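Local coordinates for protein catechol 1,2-dioxygenase (Pseudomonas putida, PDB 2AZQ) that probably catalyses the iron(III)-dependent opening of catechol by molecular oxygen to cis,cis-muconate, cleaving the ring between its two hydroxyl-bearing carbons, at residues Y197-D200 against P204-E207; I192-Y197 against I238-D243; Y163-S168 against P305-E310; I80-D85 against A253-L258; V121-G126 against L154-T159. All blocks are in the same frame, centred on the assembly; numbering follows the deposited sequence.

Contact 1: residues Y197-D200 against P204-E207. With FE (Fe (III) ion), chain B.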
# COMPACT_ATOMS: atom_id res chain seq x y z
N TYR A 197 -16.58 -9.75 15.17
CA TYR A 197 -15.44 -8.95 15.55
C TYR A 197 -15.36 -7.68 14.74
O TYR A 197 -16.02 -7.54 13.73
CB TYR A 197 -14.15 -9.79 15.40
CG TYR A 197 -14.00 -10.53 14.09
CD1 TYR A 197 -13.47 -9.90 12.95
CD2 TYR A 197 -14.39 -11.87 13.99
CE1 TYR A 197 -13.34 -10.58 11.72
CE2 TYR A 197 -14.27 -12.57 12.78
CZ TYR A 197 -13.75 -11.92 11.64
OH TYR A 197 -13.74 -12.59 10.42
N GLY A 198 -14.57 -6.74 15.20
CA GLY A 198 -14.43 -5.50 14.47
C GLY A 198 -12.98 -5.32 14.11
O GLY A 198 -12.11 -6.02 14.63
N CYS A 199 -12.71 -4.38 13.20
CA CYS A 199 -11.33 -4.13 12.81
C CYS A 199 -10.69 -3.48 14.02
O CYS A 199 -11.38 -3.08 14.94
CB CYS A 199 -11.27 -3.16 11.62
SG CYS A 199 -12.09 -3.73 10.13
N ASP A 200 -9.37 -3.37 14.01
CA ASP A 200 -8.67 -2.73 15.12
C ASP A 200 -9.09 -1.25 15.10
O ASP A 200 -8.88 -0.55 14.10
CB ASP A 200 -7.17 -2.83 14.90
CG ASP A 200 -6.39 -2.34 16.07
OD1 ASP A 200 -6.72 -1.23 16.59
OD2 ASP A 200 -5.46 -3.07 16.45
N PRO A 204 -5.27 1.16 10.49
CA PRO A 204 -5.45 1.83 9.20
C PRO A 204 -6.82 1.63 8.55
O PRO A 204 -7.43 2.59 8.04
CB PRO A 204 -4.32 1.23 8.35
CG PRO A 204 -3.27 0.89 9.38
CD PRO A 204 -4.16 0.21 10.41
N THR A 205 -7.31 0.40 8.55
CA THR A 205 -8.61 0.11 7.96
C THR A 205 -9.74 0.94 8.60
O THR A 205 -10.48 1.66 7.92
CB THR A 205 -8.93 -1.37 8.10
OG1 THR A 205 -7.89 -2.13 7.46
CG2 THR A 205 -10.28 -1.69 7.47
N GLN A 206 -9.86 0.85 9.91
CA GLN A 206 -10.90 1.59 10.61
C GLN A 206 -10.73 3.10 10.45
O GLN A 206 -11.71 3.83 10.33
CB GLN A 206 -10.90 1.21 12.10
CG GLN A 206 -12.05 1.81 12.84
CD GLN A 206 -13.38 1.42 12.20
OE1 GLN A 206 -14.21 2.27 11.90
NE2 GLN A 206 -13.58 0.11 12.00
N GLU A 207 -9.51 3.60 10.43
CA GLU A 207 -9.40 5.04 10.30
C GLU A 207 -9.97 5.43 8.95
O GLU A 207 -10.55 6.51 8.84
CB GLU A 207 -7.97 5.55 10.53
CG GLU A 207 -7.15 5.88 9.34
CD GLU A 207 -5.72 6.25 9.74
OE1 GLU A 207 -5.04 5.42 10.41
OE2 GLU A 207 -5.25 7.35 9.38
FE FE B . -13.44 -14.10 9.51
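Cys199 and Thr205 meet side chain to side chain: the thiol sulfur of Cys199 lies against the methyl of Thr205, SG to CG2 3.8 Å. Each group is set by its first torsion. With chi1 of Cys199 at -60°, SG stands beside the backbone N and opposite the carbonyl carbon. Thr205 has chi1 at -58°, which sends CG2 away from its own backbone N to meet the sulfur and leaves OG1 for a hydrogen bond to Glu70 OE1. The threonine is thus divided, methyl to the strand exit and hydroxyl to the helical domain. Gln206 makes the second half of the contact through its aliphatic root, CB sitting 3.3 Å from Asp200 O; its chain then bends at chi2 (56°) and passes near Cys199. The carboxylate of Asp200 turns instead into its own loop, where OD1 is hydrogen-bonded to Gln202 N. Leu73 of helix 71-77 touches both Cys199 and Thr205. Two residues before the cysteine, Tyr197 binds the iron through OH at 1.8 Å, with the metal in the plane of the phenol ring; Tyr163, His221 and His223 complete the protein ligands. At the other end Glu207 touches the bound phospholipid and is salt-bridged to Arg64. The short connection from strand 197-198 into helix 204-212 therefore runs from the non-haem iron(III) centre to the lipid pocket, the two-tyrosine, two-histidine site being the hallmark of intradiol dioxygenases.

Contact 2: residues I192-Y197 against I238-D243. With FE (Fe (III) ion), chain B.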
# COMPACT_ATOMS: atom_id res chain seq x y z
N ILE A 192 -16.86 -24.18 19.70
CA ILE A 192 -17.49 -23.12 20.49
C ILE A 192 -18.06 -22.00 19.61
O ILE A 192 -17.51 -21.66 18.56
CB ILE A 192 -16.54 -22.48 21.52
CG1 ILE A 192 -15.42 -21.70 20.82
CG2 ILE A 192 -15.96 -23.55 22.44
CD1 ILE A 192 -14.57 -20.91 21.76
N VAL A 193 -19.17 -21.43 20.04
CA VAL A 193 -19.78 -20.35 19.27
C VAL A 193 -18.79 -19.20 19.17
O VAL A 193 -18.35 -18.68 20.18
CB VAL A 193 -21.09 -19.89 19.94
CG1 VAL A 193 -21.61 -18.69 19.25
CG2 VAL A 193 -22.10 -21.03 19.90
N PRO A 194 -18.42 -18.80 17.95
CA PRO A 194 -17.47 -17.70 17.71
C PRO A 194 -18.12 -16.37 17.85
O PRO A 194 -19.32 -16.25 17.75
CB PRO A 194 -17.04 -17.95 16.27
CG PRO A 194 -18.35 -18.34 15.65
CD PRO A 194 -18.85 -19.38 16.66
N SER A 195 -17.34 -15.33 18.08
CA SER A 195 -17.94 -14.01 18.20
C SER A 195 -17.68 -13.20 16.94
O SER A 195 -16.72 -13.46 16.18
CB SER A 195 -17.37 -13.25 19.39
OG SER A 195 -17.57 -13.99 20.57
N GLY A 196 -18.57 -12.24 16.71
CA GLY A 196 -18.38 -11.33 15.60
C GLY A 196 -17.19 -10.50 16.07
O GLY A 196 -16.81 -10.54 17.26
N TYR A 197 -16.58 -9.75 15.17
CA TYR A 197 -15.44 -8.95 15.55
C TYR A 197 -15.36 -7.68 14.74
O TYR A 197 -16.02 -7.54 13.73
CB TYR A 197 -14.15 -9.79 15.40
CG TYR A 197 -14.00 -10.53 14.09
CD1 TYR A 197 -13.47 -9.90 12.95
CD2 TYR A 197 -14.39 -11.87 13.99
CE1 TYR A 197 -13.34 -10.58 11.72
CE2 TYR A 197 -14.27 -12.57 12.78
CZ TYR A 197 -13.75 -11.92 11.64
OH TYR A 197 -13.74 -12.59 10.42
N ILE A 238 -20.47 -19.62 6.89
CA ILE A 238 -21.80 -19.89 7.45
C ILE A 238 -21.93 -18.66 8.37
O ILE A 238 -21.04 -18.43 9.18
CB ILE A 238 -21.88 -21.16 8.39
CG1 ILE A 238 -21.70 -22.45 7.60
CG2 ILE A 238 -23.22 -21.19 9.13
CD1 ILE A 238 -21.70 -23.71 8.51
N ASN A 239 -22.97 -17.84 8.22
CA ASN A 239 -23.17 -16.71 9.13
C ASN A 239 -24.22 -17.14 10.13
O ASN A 239 -25.25 -17.68 9.74
CB ASN A 239 -23.73 -15.51 8.43
CG ASN A 239 -22.81 -14.96 7.42
OD1 ASN A 239 -21.71 -14.53 7.74
ND2 ASN A 239 -23.25 -14.97 6.16
N PHE A 240 -24.00 -16.86 11.41
CA PHE A 240 -24.96 -17.24 12.46
C PHE A 240 -26.24 -16.45 12.48
O PHE A 240 -26.24 -15.24 12.32
CB PHE A 240 -24.28 -17.17 13.80
CG PHE A 240 -23.38 -18.30 14.00
CD1 PHE A 240 -22.54 -18.69 12.96
CD2 PHE A 240 -23.46 -19.07 15.14
CE1 PHE A 240 -21.81 -19.84 13.03
CE2 PHE A 240 -22.73 -20.24 15.23
CZ PHE A 240 -21.90 -20.64 14.16
N ALA A 241 -27.35 -17.15 12.68
CA ALA A 241 -28.63 -16.47 12.67
C ALA A 241 -28.83 -15.61 13.92
O ALA A 241 -28.41 -16.00 15.00
CB ALA A 241 -29.74 -17.47 12.54
N GLY A 242 -29.42 -14.43 13.76
CA GLY A 242 -29.69 -13.57 14.90
C GLY A 242 -28.68 -12.51 15.26
O GLY A 242 -28.94 -11.64 16.09
N ASP A 243 -27.51 -12.57 14.62
CA ASP A 243 -26.46 -11.60 14.88
C ASP A 243 -26.93 -10.21 14.41
O ASP A 243 -27.50 -10.08 13.32
CB ASP A 243 -25.20 -11.99 14.11
CG ASP A 243 -23.96 -11.26 14.59
OD1 ASP A 243 -23.25 -11.81 15.43
OD2 ASP A 243 -23.71 -10.13 14.11
FE FE B . -13.44 -14.10 9.51
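Phe240 closes against Pro194 and Val193 inside the beta sandwich that forms the catalytic core of intradiol dioxygenases. The pyrrolidine ring of Pro194 comes over one face of the phenyl ring, CG lying above it and CD reaching CZ at 4.1 Å. Val193 adds a looser apolar touch, CG1 to Phe240 CE2 at 4.5 Å, neither squarely on the face nor at the rim. The side chains of Pro194 and Phe240 approach from opposite directions, and chi1 of Phe240 (-75°) sets CG beside its backbone N and turns the ring towards Pro194. Around this first shell Met133 of strand 132-140 touches all three residues, while Val222 of the paired strand 217-227 and Leu284 of strand 281-289 pack on Phe240. Further out, backbone and polar bonds fix the two chains. The loop 193-196 leads from strand 186-192 to the metal ligand Tyr197, and on the way Ser195 OG is hydrogen-bonded to Thr159 O. The strand carrying Phe240 ends in a type II turn, Phe240 to Asp243, whose aspartate reaches Ala220 N with OD1 and Tyr245 N with OD2.

Contact 3: residues Y163-S168 against P305-E310. With FE (Fe (III) ion), chain B.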
# COMPACT_ATOMS: atom_id res chain seq x y z
N TYR A 163 -8.72 -14.69 15.95
CA TYR A 163 -8.32 -15.96 15.35
C TYR A 163 -6.97 -16.38 15.87
O TYR A 163 -6.13 -15.54 16.19
CB TYR A 163 -8.26 -15.88 13.83
CG TYR A 163 -9.58 -15.63 13.13
CD1 TYR A 163 -10.17 -14.38 13.15
CD2 TYR A 163 -10.20 -16.64 12.39
CE1 TYR A 163 -11.33 -14.11 12.42
CE2 TYR A 163 -11.36 -16.40 11.65
CZ TYR A 163 -11.92 -15.12 11.67
OH TYR A 163 -13.01 -14.82 10.90
N SER A 164 -6.75 -17.68 15.98
CA SER A 164 -5.44 -18.13 16.45
C SER A 164 -4.41 -17.75 15.39
O SER A 164 -4.76 -17.30 14.29
CB SER A 164 -5.42 -19.64 16.65
OG SER A 164 -5.52 -20.30 15.41
N TYR A 165 -3.15 -17.94 15.73
CA TYR A 165 -2.07 -17.62 14.84
C TYR A 165 -1.78 -16.12 14.78
O TYR A 165 -0.62 -15.70 14.90
CB TYR A 165 -2.36 -18.12 13.43
CG TYR A 165 -1.16 -17.97 12.61
CD1 TYR A 165 -0.13 -18.89 12.72
CD2 TYR A 165 -0.94 -16.81 11.87
CE1 TYR A 165 1.10 -18.65 12.15
CE2 TYR A 165 0.29 -16.55 11.29
CZ TYR A 165 1.31 -17.48 11.45
OH TYR A 165 2.55 -17.22 10.94
N PHE A 166 -2.80 -15.29 14.58
CA PHE A 166 -2.52 -13.86 14.53
C PHE A 166 -2.59 -13.40 15.95
O PHE A 166 -1.94 -12.42 16.32
CB PHE A 166 -3.52 -13.12 13.67
CG PHE A 166 -3.57 -13.63 12.29
CD1 PHE A 166 -4.41 -14.68 11.96
CD2 PHE A 166 -2.68 -13.14 11.34
CE1 PHE A 166 -4.35 -15.26 10.70
CE2 PHE A 166 -2.61 -13.71 10.08
CZ PHE A 166 -3.45 -14.77 9.76
N ASP A 167 -3.38 -14.11 16.74
CA ASP A 167 -3.48 -13.79 18.15
C ASP A 167 -2.57 -14.78 18.83
O ASP A 167 -2.89 -15.96 18.95
CB ASP A 167 -4.90 -13.95 18.67
CG ASP A 167 -5.02 -13.54 20.11
OD1 ASP A 167 -6.12 -13.63 20.68
OD2 ASP A 167 -4.00 -13.11 20.68
N SER A 168 -1.42 -14.29 19.28
CA SER A 168 -0.45 -15.16 19.93
C SER A 168 -0.94 -15.75 21.23
O SER A 168 -0.43 -16.79 21.66
CB SER A 168 0.87 -14.42 20.15
OG SER A 168 1.56 -14.20 18.91
N PRO A 305 -1.59 -15.57 -1.57
CA PRO A 305 -0.59 -15.85 -0.54
C PRO A 305 -1.27 -16.02 0.83
O PRO A 305 -2.21 -15.29 1.17
CB PRO A 305 0.30 -14.62 -0.60
CG PRO A 305 0.18 -14.20 -2.06
CD PRO A 305 -1.33 -14.26 -2.17
N ARG A 306 -0.83 -16.99 1.64
CA ARG A 306 -1.47 -17.19 2.92
C ARG A 306 -0.51 -17.62 3.99
O ARG A 306 0.51 -18.25 3.73
CB ARG A 306 -2.60 -18.23 2.77
CG ARG A 306 -3.69 -17.78 1.81
CD ARG A 306 -4.62 -18.91 1.49
NE ARG A 306 -5.57 -18.61 0.42
CZ ARG A 306 -5.52 -19.13 -0.80
NH1 ARG A 306 -4.57 -19.99 -1.13
NH2 ARG A 306 -6.45 -18.81 -1.68
N ALA A 307 -0.85 -17.28 5.23
CA ALA A 307 -0.01 -17.64 6.34
C ALA A 307 0.35 -19.12 6.26
O ALA A 307 -0.51 -20.02 6.19
CB ALA A 307 -0.72 -17.32 7.67
N LEU A 308 1.65 -19.35 6.26
CA LEU A 308 2.19 -20.69 6.24
C LEU A 308 2.06 -21.59 5.01
O LEU A 308 2.42 -22.76 5.12
CB LEU A 308 1.69 -21.48 7.46
CG LEU A 308 2.54 -21.35 8.73
CD1 LEU A 308 2.89 -19.90 8.97
CD2 LEU A 308 1.80 -21.95 9.93
N GLN A 309 1.55 -21.13 3.87
CA GLN A 309 1.54 -22.11 2.79
C GLN A 309 2.94 -22.27 2.22
O GLN A 309 3.20 -23.16 1.41
CB GLN A 309 0.49 -21.81 1.70
CG GLN A 309 0.40 -20.44 1.11
CD GLN A 309 -0.70 -20.40 0.06
OE1 GLN A 309 -1.85 -20.74 0.32
NE2 GLN A 309 -0.35 -19.99 -1.15
N GLU A 310 3.85 -21.44 2.72
CA GLU A 310 5.27 -21.43 2.34
C GLU A 310 5.57 -21.76 0.88
O GLU A 310 6.54 -22.46 0.58
CB GLU A 310 6.06 -22.37 3.25
CG GLU A 310 5.99 -22.04 4.72
CD GLU A 310 6.85 -22.98 5.55
OE1 GLU A 310 8.10 -22.88 5.46
OE2 GLU A 310 6.28 -23.83 6.28
FE FE B . -13.44 -14.10 9.51
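Beside the iron site, the loop that supplies the ligand Tyr163 goes on to meet the C-terminal tail, where Tyr165 and Phe166 rest on Ala307 and Leu308. Tyr165 does most of the touching. CE2 on one side of its ring lies 3.8 Å from Ala307 CB, while CZ on the phenol end lies 3.8 Å from Leu308 CD1; CD2 of the same leucine also reaches CE1. Both leucine methyls thus lie on the CE1 side of the phenol end, the two side chains crossing at a slant, and the alanine methyl lies by CE2, across the ring from CE1. Tyr165 is extended from its backbone N (chi1 -171°), which carries the ring out from the loop to the tail. Phe166 follows behind: its CZ comes within 4.3 Å of Ala307 CB, and Tyr165 CD2 hangs 3.7 Å above the centre of its ring, with Phe166 CE2 lying in the plane of the tyrosine ring. The two neighbouring aromatics therefore also pack on each other. The tail is shaped by a type II turn from Arg306 to Gln309, closed by Gln309 N to Arg306 O, and pinned by Arg306 NH1, which donates to Gln309 OE1 at 3.2 Å in the guanidinium plane. Arg306 also makes a salt bridge from NE to Glu106. Val111 touches Tyr165, and Ala307 is backbone-bonded to Ala112. Across the contact the forces are apolar, on a largely exposed surface, so the polar bonds within the tail and to its neighbours, rather than bonds to the loop, give the tail its shape.

Contact 4: residues I80-D85 against A253-L258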
# COMPACT_ATOMS: atom_id res chain seq x y z
N ILE A 80 -14.38 -4.57 -2.23
CA ILE A 80 -13.60 -5.06 -3.36
C ILE A 80 -13.58 -6.61 -3.38
O ILE A 80 -13.69 -7.24 -4.42
CB ILE A 80 -12.14 -4.47 -3.29
CG1 ILE A 80 -12.06 -3.10 -3.98
CG2 ILE A 80 -11.15 -5.44 -3.90
CD1 ILE A 80 -12.29 -3.19 -5.49
N GLU A 81 -13.49 -7.22 -2.22
CA GLU A 81 -13.48 -8.67 -2.20
C GLU A 81 -14.86 -9.22 -2.61
O GLU A 81 -14.96 -10.16 -3.43
CB GLU A 81 -13.06 -9.20 -0.82
CG GLU A 81 -12.52 -10.58 -0.90
CD GLU A 81 -11.87 -11.03 0.38
OE1 GLU A 81 -11.52 -12.23 0.49
OE2 GLU A 81 -11.68 -10.18 1.28
N HIS A 82 -15.93 -8.64 -2.07
CA HIS A 82 -17.26 -9.10 -2.47
C HIS A 82 -17.44 -8.95 -3.99
O HIS A 82 -17.93 -9.89 -4.67
CB HIS A 82 -18.37 -8.33 -1.74
CG HIS A 82 -19.76 -8.69 -2.18
ND1 HIS A 82 -20.23 -9.98 -2.17
CD2 HIS A 82 -20.79 -7.92 -2.59
CE1 HIS A 82 -21.49 -10.00 -2.55
NE2 HIS A 82 -21.86 -8.76 -2.82
N PHE A 83 -17.02 -7.79 -4.50
CA PHE A 83 -17.12 -7.49 -5.92
C PHE A 83 -16.47 -8.58 -6.79
O PHE A 83 -16.98 -8.91 -7.87
CB PHE A 83 -16.47 -6.15 -6.25
CG PHE A 83 -16.36 -5.90 -7.73
CD1 PHE A 83 -17.49 -5.61 -8.49
CD2 PHE A 83 -15.13 -6.07 -8.39
CE1 PHE A 83 -17.41 -5.50 -9.88
CE2 PHE A 83 -15.05 -5.95 -9.78
CZ PHE A 83 -16.20 -5.67 -10.53
N LEU A 84 -15.34 -9.13 -6.34
CA LEU A 84 -14.72 -10.18 -7.12
C LEU A 84 -15.62 -11.40 -7.19
O LEU A 84 -15.76 -12.00 -8.26
CB LEU A 84 -13.35 -10.57 -6.57
CG LEU A 84 -12.24 -9.54 -6.72
CD1 LEU A 84 -11.03 -9.96 -5.90
CD2 LEU A 84 -11.90 -9.36 -8.22
N ASP A 85 -16.25 -11.79 -6.08
CA ASP A 85 -17.12 -12.97 -6.14
C ASP A 85 -18.30 -12.69 -7.07
O ASP A 85 -18.81 -13.61 -7.73
CB ASP A 85 -17.67 -13.38 -4.76
CG ASP A 85 -16.61 -13.77 -3.76
OD1 ASP A 85 -15.61 -14.42 -4.10
OD2 ASP A 85 -16.80 -13.45 -2.58
N ALA A 253 -20.15 -9.89 3.14
CA ALA A 253 -20.07 -11.30 2.74
C ALA A 253 -21.40 -12.06 2.89
O ALA A 253 -21.67 -12.97 2.11
CB ALA A 253 -18.94 -12.03 3.50
N THR A 254 -22.24 -11.69 3.84
CA THR A 254 -23.51 -12.39 4.02
C THR A 254 -24.38 -12.44 2.74
O THR A 254 -24.64 -11.43 2.10
CB THR A 254 -24.32 -11.79 5.18
OG1 THR A 254 -24.50 -10.39 4.98
CG2 THR A 254 -23.58 -11.97 6.48
N ARG A 255 -24.80 -13.66 2.40
CA ARG A 255 -25.63 -13.96 1.25
C ARG A 255 -26.76 -14.90 1.62
O ARG A 255 -26.66 -15.65 2.59
CB ARG A 255 -24.86 -14.69 0.16
CG ARG A 255 -23.71 -13.99 -0.48
CD ARG A 255 -23.63 -14.57 -1.85
NE ARG A 255 -22.46 -14.18 -2.61
CZ ARG A 255 -22.35 -14.34 -3.93
NH1 ARG A 255 -23.35 -14.88 -4.62
NH2 ARG A 255 -21.24 -13.99 -4.55
N ASP A 256 -27.80 -14.90 0.81
CA ASP A 256 -28.91 -15.81 1.02
C ASP A 256 -28.44 -17.24 0.82
O ASP A 256 -27.66 -17.55 -0.09
CB ASP A 256 -30.06 -15.50 0.07
CG ASP A 256 -31.01 -14.49 0.66
OD1 ASP A 256 -31.65 -14.84 1.68
OD2 ASP A 256 -31.10 -13.36 0.14
N GLY A 257 -28.89 -18.12 1.71
CA GLY A 257 -28.49 -19.51 1.60
C GLY A 257 -27.21 -19.76 2.34
O GLY A 257 -26.69 -20.87 2.32
N LEU A 258 -26.69 -18.71 2.97
CA LEU A 258 -25.44 -18.81 3.72
C LEU A 258 -25.64 -18.57 5.20
O LEU A 258 -24.67 -18.44 5.97
CB LEU A 258 -24.39 -17.85 3.13
CG LEU A 258 -23.73 -18.37 1.85
CD1 LEU A 258 -22.53 -17.49 1.44
CD2 LEU A 258 -23.28 -19.80 2.10
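Arg255 NH1, salt-bridged to Asp89 OD1 further along helix 80-94, holds the guanidinium beside that helix and brings its other terminal nitrogen to Asp85. NH2 lies 3.6 Å from Asp85 CB, which sits at the edge of the guanidinium and near its plane. The carboxylate itself is turned elsewhere: chi1 of Asp85 is -62°, so CG lies beside its backbone N, and OD2 remains 4.9 Å from Arg255 NH2, too far for a salt bridge. His82, one helical turn earlier, offers the edge of its imidazole, CE1 being 4.3 Å from Arg255 NE, which is near the ring plane. Its ring leaves the helix with CG opposite the backbone N (chi1 176°), bringing the far end towards the arginine although the first bond does not point there. Arg255 reaches the helix with a chain extended from CG to NE, starting from a type II turn, Arg255 to Leu258, in which Gly257 takes a positive phi and Leu258 N bonds to Arg255 O at 3.1 Å. Asp85 also touches Arg103 and Ile105. The contact joins the N-terminal helical region, to which helix 80-94 belongs, to loop 253-258 of the catalytic dioxygenase region. The helix also faces the second subunit: His82 meets Phe14 of that subunit edge-to-face, and Leu84 packs on its Phe55. Within the two segments the arginine meets the helix by non-bonded contacts alone, so the charge pairing falls to Asp89. The nearby positive charge would probably favour an ionised Asp85 and disfavour a second proton on His82.

Contact 5: residues V121-G126 against L154-T159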
# COMPACT_ATOMS: atom_id res chain seq x y z
N VAL A 121 -13.90 -34.34 14.98
CA VAL A 121 -12.79 -33.65 15.60
C VAL A 121 -13.29 -32.62 16.61
O VAL A 121 -14.41 -32.13 16.51
CB VAL A 121 -11.90 -32.92 14.50
CG1 VAL A 121 -12.63 -31.74 13.92
CG2 VAL A 121 -10.58 -32.51 15.08
N ARG A 122 -12.49 -32.32 17.62
CA ARG A 122 -12.86 -31.24 18.54
C ARG A 122 -11.94 -30.12 18.05
O ARG A 122 -10.77 -30.37 17.73
CB ARG A 122 -12.54 -31.58 19.99
CG ARG A 122 -12.75 -30.40 20.92
CD ARG A 122 -12.66 -30.79 22.37
NE ARG A 122 -12.83 -29.65 23.27
CZ ARG A 122 -13.11 -29.75 24.57
NH1 ARG A 122 -13.26 -30.95 25.13
NH2 ARG A 122 -13.23 -28.67 25.31
N MET A 123 -12.44 -28.89 17.98
CA MET A 123 -11.64 -27.77 17.50
C MET A 123 -11.02 -26.81 18.53
O MET A 123 -10.04 -26.14 18.21
CB MET A 123 -12.47 -26.93 16.51
CG MET A 123 -12.87 -27.62 15.24
SD MET A 123 -13.81 -26.47 14.23
CE MET A 123 -12.54 -25.28 13.87
N ASP A 124 -11.59 -26.72 19.73
CA ASP A 124 -11.09 -25.80 20.77
C ASP A 124 -10.12 -26.43 21.78
O ASP A 124 -10.16 -27.64 22.01
CB ASP A 124 -12.26 -25.23 21.58
CG ASP A 124 -12.97 -26.31 22.39
OD1 ASP A 124 -13.69 -27.13 21.78
OD2 ASP A 124 -12.79 -26.38 23.61
N ASP A 125 -9.27 -25.61 22.40
CA ASP A 125 -8.32 -26.13 23.39
C ASP A 125 -8.87 -26.14 24.85
O ASP A 125 -8.13 -26.32 25.80
CB ASP A 125 -7.00 -25.32 23.36
CG ASP A 125 -7.22 -23.83 23.57
OD1 ASP A 125 -8.14 -23.47 24.34
OD2 ASP A 125 -6.47 -23.02 22.99
N GLY A 126 -10.17 -25.94 25.01
CA GLY A 126 -10.78 -25.98 26.33
C GLY A 126 -10.31 -24.89 27.27
O GLY A 126 -10.15 -25.09 28.46
N LEU A 154 -11.89 -25.66 7.94
CA LEU A 154 -12.56 -24.57 8.65
C LEU A 154 -11.79 -23.83 9.74
O LEU A 154 -10.99 -24.40 10.47
CB LEU A 154 -13.89 -25.04 9.26
CG LEU A 154 -13.94 -26.00 10.47
CD1 LEU A 154 -15.41 -26.22 10.84
CD2 LEU A 154 -13.25 -27.33 10.19
N TRP A 155 -12.08 -22.53 9.85
CA TRP A 155 -11.44 -21.69 10.86
C TRP A 155 -12.42 -20.62 11.33
O TRP A 155 -13.23 -20.15 10.54
CB TRP A 155 -10.15 -21.06 10.28
CG TRP A 155 -10.28 -20.09 9.11
CD1 TRP A 155 -10.15 -18.73 9.17
CD2 TRP A 155 -10.48 -20.41 7.71
NE1 TRP A 155 -10.23 -18.18 7.90
CE2 TRP A 155 -10.43 -19.18 6.99
CE3 TRP A 155 -10.68 -21.59 6.99
CZ2 TRP A 155 -10.58 -19.11 5.60
CZ3 TRP A 155 -10.83 -21.52 5.60
CH2 TRP A 155 -10.78 -20.27 4.93
N HIS A 156 -12.38 -20.26 12.61
CA HIS A 156 -13.27 -19.23 13.14
C HIS A 156 -12.71 -18.61 14.40
O HIS A 156 -11.80 -19.18 15.03
CB HIS A 156 -14.69 -19.78 13.38
CG HIS A 156 -14.84 -20.71 14.55
ND1 HIS A 156 -14.85 -20.27 15.86
CD2 HIS A 156 -15.04 -22.05 14.61
CE1 HIS A 156 -15.05 -21.30 16.67
NE2 HIS A 156 -15.17 -22.39 15.94
N ALA A 157 -13.24 -17.44 14.75
CA ALA A 157 -12.79 -16.72 15.93
C ALA A 157 -13.26 -17.39 17.21
O ALA A 157 -14.15 -18.23 17.21
CB ALA A 157 -13.28 -15.30 15.89
N ASN A 158 -12.63 -17.01 18.32
CA ASN A 158 -12.98 -17.53 19.62
C ASN A 158 -13.97 -16.55 20.30
O ASN A 158 -14.47 -15.62 19.65
CB ASN A 158 -11.70 -17.74 20.43
CG ASN A 158 -11.01 -16.44 20.81
OD1 ASN A 158 -11.37 -15.36 20.36
ND2 ASN A 158 -9.99 -16.55 21.64
N THR A 159 -14.28 -16.75 21.58
CA THR A 159 -15.24 -15.86 22.24
C THR A 159 -14.75 -14.42 22.38
O THR A 159 -15.57 -13.52 22.49
CB THR A 159 -15.69 -16.40 23.60
OG1 THR A 159 -14.60 -16.36 24.52
CG2 THR A 159 -16.17 -17.82 23.49
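Met123 lays its thioether across Leu154, with the last torsion bent (chi3 66°) so that sulfur and terminal methyl both meet one isobutyl group. SD lies 3.8 Å from Leu154 CD1, and CE comes to 3.7 Å from Leu154 CG, so the methionine end lies across the leucine branch point. The same methyl also reaches the imidazole of His156, CE to CD2 4.2 Å, at an oblique angle. This is a loose sulfur-aromatic contact: SD is 5.4 Å from the centroid of the His156 ring and 70° off its normal. Two residues apart in an extended chain, leucine and histidine fall on one side of strand 151-155 and its exit; His156 places CG between its backbone N and carbonyl carbon, the crowded position (chi1 73°). Trp155, between them, points to the far side, where it stacks on the iron ligand His223. On the opposite segment, Arg122 and Asp124 form a side-on salt bridge using NE and NH2, the NH2 bond to OD2 being 2.9 Å and the aspartate's syn lone pair being the one used there. OD2 also accepts from Gly126 N, an Asx turn that shapes the chain just after Met123. The Arg122-Asp124 pair is satisfied within its own segment and His156 NE2 is hydrogen-bonded to Ser191 OG, so the link between the segments is the apolar packing of a thioether, buried in the sandwich. At its histidine end it comes near the metal, the side chain of His156 being about 7 Å from the bound iron.

Overall arrangement
The iron ties contacts 1, 2 and 3 together. Tyr197, shared by contacts 1 and 2, and Tyr163 of contact 3 bring their hydroxyls to the metal, where they meet as neighbouring ligands of the one iron. Contact 5 lies behind this site: Tyr163 CE2 is 3.6 Å from Trp155 CD1, and contact 5 joins contact 2 through Ser195 OG to Thr159 O at 2.8 Å. A probable hydrogen bond, Asn239 N to Leu258 O at 2.9 Å, joins contacts 4 and 2. Contact 4 brings in the N-terminal helical region beside the second subunit; its nearest atoms stay about 9 Å from those of contact 3. Contact 1 alone reaches the phospholipid.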